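Local coordinates for protein scribble homolog (Homo sapiens, PDB 6EEY) that probably acts as a cell-polarity scaffold, using PDZ domains such as the one described here to bind C-terminal ligands including that of the alpha1D-adrenergic receptor, at residues A[72-75]-A[76-80]; A[48-51]-A[52-55]. The protein carries 1 engineered substitution. All coordinates share one frame; numbering follows the deposited sequence.

Interaction 1: A[72-75]-A[76-80]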
loop_
_atom_site.group_PDB
_atom_site.type_symbol
_atom_site.label_atom_id
_atom_site.label_comp_id
_atom_site.label_asym_id
_atom_site.label_seq_id
_atom_site.Cartn_x
_atom_site.Cartn_y
_atom_site.Cartn_z
ATOM N N LEU A 72 -7.206 0.846 6.770
ATOM C CA LEU A 72 -8.395 1.678 6.857
ATOM C C LEU A 72 -8.261 2.671 8.005
ATOM O O LEU A 72 -7.973 2.297 9.141
ATOM C CB LEU A 72 -9.632 0.806 7.043
ATOM C CG LEU A 72 -10.955 1.576 7.099
ATOM C CD1 LEU A 72 -11.245 2.282 5.799
ATOM C CD2 LEU A 72 -12.095 0.637 7.458
ATOM N N GLY A 73 -8.470 3.950 7.683
ATOM C CA GLY A 73 -8.381 5.014 8.649
ATOM C C GLY A 73 -6.983 5.430 9.041
ATOM O O GLY A 73 -6.838 6.408 9.791
ATOM N N LEU A 74 -5.942 4.732 8.592
ATOM C CA LEU A 74 -4.602 5.162 8.940
ATOM C C LEU A 74 -4.263 6.445 8.202
ATOM O O LEU A 74 -4.733 6.682 7.090
ATOM C CB LEU A 74 -3.560 4.112 8.570
ATOM C CG LEU A 74 -3.637 2.811 9.362
ATOM C CD1 LEU A 74 -2.459 1.903 9.047
ATOM C CD2 LEU A 74 -3.694 3.065 10.862
ATOM N N THR A 75 -3.437 7.273 8.817
ATOM C CA THR A 75 -2.921 8.409 8.084
ATOM C C THR A 75 -1.967 7.921 7.000
ATOM O O THR A 75 -1.412 6.816 7.056
ATOM C CB THR A 75 -2.167 9.383 8.986
ATOM O OG1 THR A 75 -1.023 8.727 9.535
ATOM C CG2 THR A 75 -3.046 9.912 10.091
ATOM N N HIS A 76 -1.755 8.785 6.022
ATOM C CA HIS A 76 -0.808 8.493 4.966
ATOM C C HIS A 76 0.547 8.123 5.540
ATOM O O HIS A 76 1.176 7.153 5.104
ATOM C CB HIS A 76 -0.698 9.724 4.081
ATOM C CG HIS A 76 0.269 9.567 2.972
ATOM N ND1 HIS A 76 -0.051 8.919 1.803
ATOM C CD2 HIS A 76 1.569 9.910 2.876
ATOM C CE1 HIS A 76 1.007 8.908 1.012
ATOM N NE2 HIS A 76 2.006 9.490 1.644
ATOM N N GLY A 77 1.015 8.884 6.525
ATOM C CA GLY A 77 2.331 8.638 7.077
ATOM C C GLY A 77 2.424 7.304 7.782
ATOM O O GLY A 77 3.467 6.653 7.754
ATOM N N GLU A 78 1.347 6.887 8.440
ATOM C CA GLU A 78 1.357 5.594 9.103
ATOM C C GLU A 78 1.358 4.457 8.090
ATOM O O GLU A 78 1.991 3.412 8.303
ATOM C CB GLU A 78 0.140 5.458 9.995
ATOM C CG GLU A 78 0.201 6.271 11.254
ATOM C CD GLU A 78 -1.138 6.314 11.958
ATOM O OE1 GLU A 78 -2.071 6.961 11.426
ATOM O OE2 GLU A 78 -1.269 5.662 13.014
ATOM N N ALA A 79 0.647 4.631 6.986
ATOM C CA ALA A 79 0.673 3.618 5.938
ATOM C C ALA A 79 2.046 3.538 5.304
ATOM O O ALA A 79 2.568 2.448 5.068
ATOM C CB ALA A 79 -0.393 3.935 4.898
ATOM N N VAL A 80 2.666 4.679 5.047
ATOM C CA VAL A 80 4.030 4.676 4.530
ATOM C C VAL A 80 4.973 3.986 5.499
ATOM O O VAL A 80 5.864 3.231 5.089
ATOM C CB VAL A 80 4.469 6.110 4.209
ATOM C CG1 VAL A 80 5.959 6.152 3.936
ATOM C CG2 VAL A 80 3.708 6.620 3.009
#

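Interaction 2: A[48-51]-A[52-55]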
loop_
_atom_site.group_PDB
_atom_site.type_symbol
_atom_site.label_atom_id
_atom_site.label_comp_id
_atom_site.label_asym_id
_atom_site.label_seq_id
_atom_site.Cartn_x
_atom_site.Cartn_y
_atom_site.Cartn_z
ATOM N N THR A 48 13.504 0.480 -9.318
ATOM C CA THR A 48 14.597 -0.172 -8.614
ATOM C C THR A 48 14.249 -0.561 -7.185
ATOM O O THR A 48 15.086 -1.175 -6.508
ATOM C CB THR A 48 15.880 0.675 -8.593
ATOM O OG1 THR A 48 15.676 1.861 -7.832
ATOM C CG2 THR A 48 16.367 1.016 -9.979
ATOM N N GLY A 49 13.063 -0.219 -6.707
ATOM C CA GLY A 49 12.629 -0.654 -5.400
ATOM C C GLY A 49 12.108 -2.079 -5.403
ATOM O O GLY A 49 12.005 -2.746 -6.425
ATOM N N ALA A 50 11.744 -2.555 -4.221
ATOM C CA ALA A 50 11.433 -3.972 -4.066
ATOM C C ALA A 50 10.216 -4.378 -4.883
ATOM O O ALA A 50 10.213 -5.439 -5.518
ATOM C CB ALA A 50 11.254 -4.305 -2.585
ATOM N N ALA A 51 9.174 -3.555 -4.884
ATOM C CA ALA A 51 7.990 -3.882 -5.665
ATOM C C ALA A 51 8.301 -3.903 -7.150
ATOM O O ALA A 51 7.796 -4.754 -7.884
ATOM C CB ALA A 51 6.893 -2.862 -5.369
ATOM N N GLY A 52 9.127 -2.969 -7.600
ATOM C CA GLY A 52 9.514 -2.943 -8.998
ATOM C C GLY A 52 10.306 -4.168 -9.390
ATOM O O GLY A 52 10.058 -4.768 -10.439
ATOM N N ARG A 53 11.253 -4.571 -8.545
ATOM C CA ARG A 53 12.076 -5.738 -8.836
ATOM C C ARG A 53 11.239 -7.001 -8.892
ATOM O O ARG A 53 11.484 -7.887 -9.718
ATOM C CB ARG A 53 13.163 -5.893 -7.770
ATOM C CG ARG A 53 14.124 -4.739 -7.712
ATOM C CD ARG A 53 15.318 -5.059 -6.871
ATOM N NE ARG A 53 15.018 -5.463 -5.509
ATOM C CZ ARG A 53 14.978 -4.656 -4.457
ATOM N NH1 ARG A 53 14.732 -5.172 -3.280
ATOM N NH2 ARG A 53 15.164 -3.354 -4.585
ATOM N N ASP A 54 10.253 -7.118 -8.003
ATOM C CA ASP A 54 9.377 -8.283 -7.974
ATOM C C ASP A 54 8.513 -8.344 -9.226
ATOM O O ASP A 54 8.235 -9.432 -9.744
ATOM C CB ASP A 54 8.565 -8.205 -6.681
ATOM C CG ASP A 54 7.439 -9.205 -6.614
ATOM O OD1 ASP A 54 6.359 -8.918 -7.162
ATOM O OD2 ASP A 54 7.626 -10.274 -5.998
ATOM N N GLY A 55 8.064 -7.204 -9.723
ATOM C CA GLY A 55 7.406 -7.138 -11.004
ATOM C C GLY A 55 5.904 -7.277 -10.990
ATOM O O GLY A 55 5.275 -7.028 -12.020
HETATM O O HOH W 1 5.639 -6.277 -6.976
#

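Interaction 1: A[72-75]-A[76-80]
Thr75 and Glu78 form a capping box, the reciprocal exchange of side-chain and backbone bonds that starts many helices, here at the N terminus of helix 76-83 in a PDZ domain. Thr75 is the N-cap. Thr75 OG1 stands between the backbone N and the carbonyl carbon (chi1 63°), a position from which it accepts from Glu78 N at 3.2 Å. Glu78 answers from three residues further on. With CG beside its own backbone N, its extended chain runs back obliquely past Thr75, Glu78 CG coming within 3.2 Å of Thr75 OG1, and delivers the carboxylate to the start of the helix. There Glu78 OE1 accepts from Thr75 N at 3.0 Å, on the anti side but 30° out of the carboxylate plane. The negative charge, close to the first backbone N-H groups, is probably favourable at this end of the helix. The side chain of Leu74 crosses that of Glu78 at about a right angle, Leu74 CB and Glu78 CB being 4.2 Å apart. His76 and Ala79 meanwhile touch Ile21 of strand 19-23; this strand and the helix border the groove that receives ligand C termini in PDZ domains, and a histidine opening this helix is characteristic of class I members. One bond is added to the box and, as a second donor on the same oxygen, further restrains the carboxylate: Thr75 OG1 donates to the anti lone pair of Glu78 OE1 at 2.8 Å.

Interaction 2: A[48-51]-A[52-55]
The carbonyls of Gly49, Ala50 and Ala51 accept from the backbone N of Arg53, Asp54 and Gly55 in three successive i to i+4 bonds, the first from Arg53 N to Gly49 O at 2.9 Å, and so build the short helix 50-54. Gly49 is its N-cap, and Gly55 leaves the helix with a positive phi of 92° that suits glycine. Arg53 carries the side-chain contact. Arg53 CG passes 3.2 Å from Gly49 O, and a bend at chi3 (-56°) folds the rest of the chain back along the first turn. The guanidinium then lies with one face over the backbone of Ala50, whose CA sits 3.5 Å above the plane and offset toward the rim, while Ala50 CB meets Arg53 NH1 at 3.7 Å. At the edge of the group Arg53 NH2 donates to Thr48 O at 2.9 Å, nearly in the guanidinium plane but along a bent path, the N-H...O angle being 139°. NH1 forms a salt bridge with Glu15. At the other end of the helix a water donates to both Ala51 O, at 2.8 Å, and Asp54 OD1, while Asp54 OD2 pairs with Arg56. Ala51 O thus accepts from Gly55 N and the water together. The chemistry implies that Arg53, bonded at its edge to Thr48 O, salt-bridged through NH1 to Glu15 and resting on Ala50, is probably restrained in its rotation and joins the start of this helix to the loop that carries Glu15.

Overall arrangement
A helix start and a complete short helix illustrate how local contacts shape one PDZ domain, and each contact closes only a turn of chain. From the N terminus, strands 5-10, 19-23 and 40-45 come first; interaction 2 then forms the helix 50-54 that separates strand 40-45 from strand 62-66. After strands 62-66 and 69-70, interaction 1 starts helix 76-83, which packs on strand 19-23 before the chain ends in strand 89-94. The contacts stand in series, neither nesting nor crossing. The centres of interactions 1 and 2 are about 22 Å apart, on opposite sides of the chain's centre. Between the nearest atoms of interactions 1 and 2 lie about 12 Å. Residues 48-55 are tied to the loops around Glu15 and Leu57, residues 72-80 to strand 19-23.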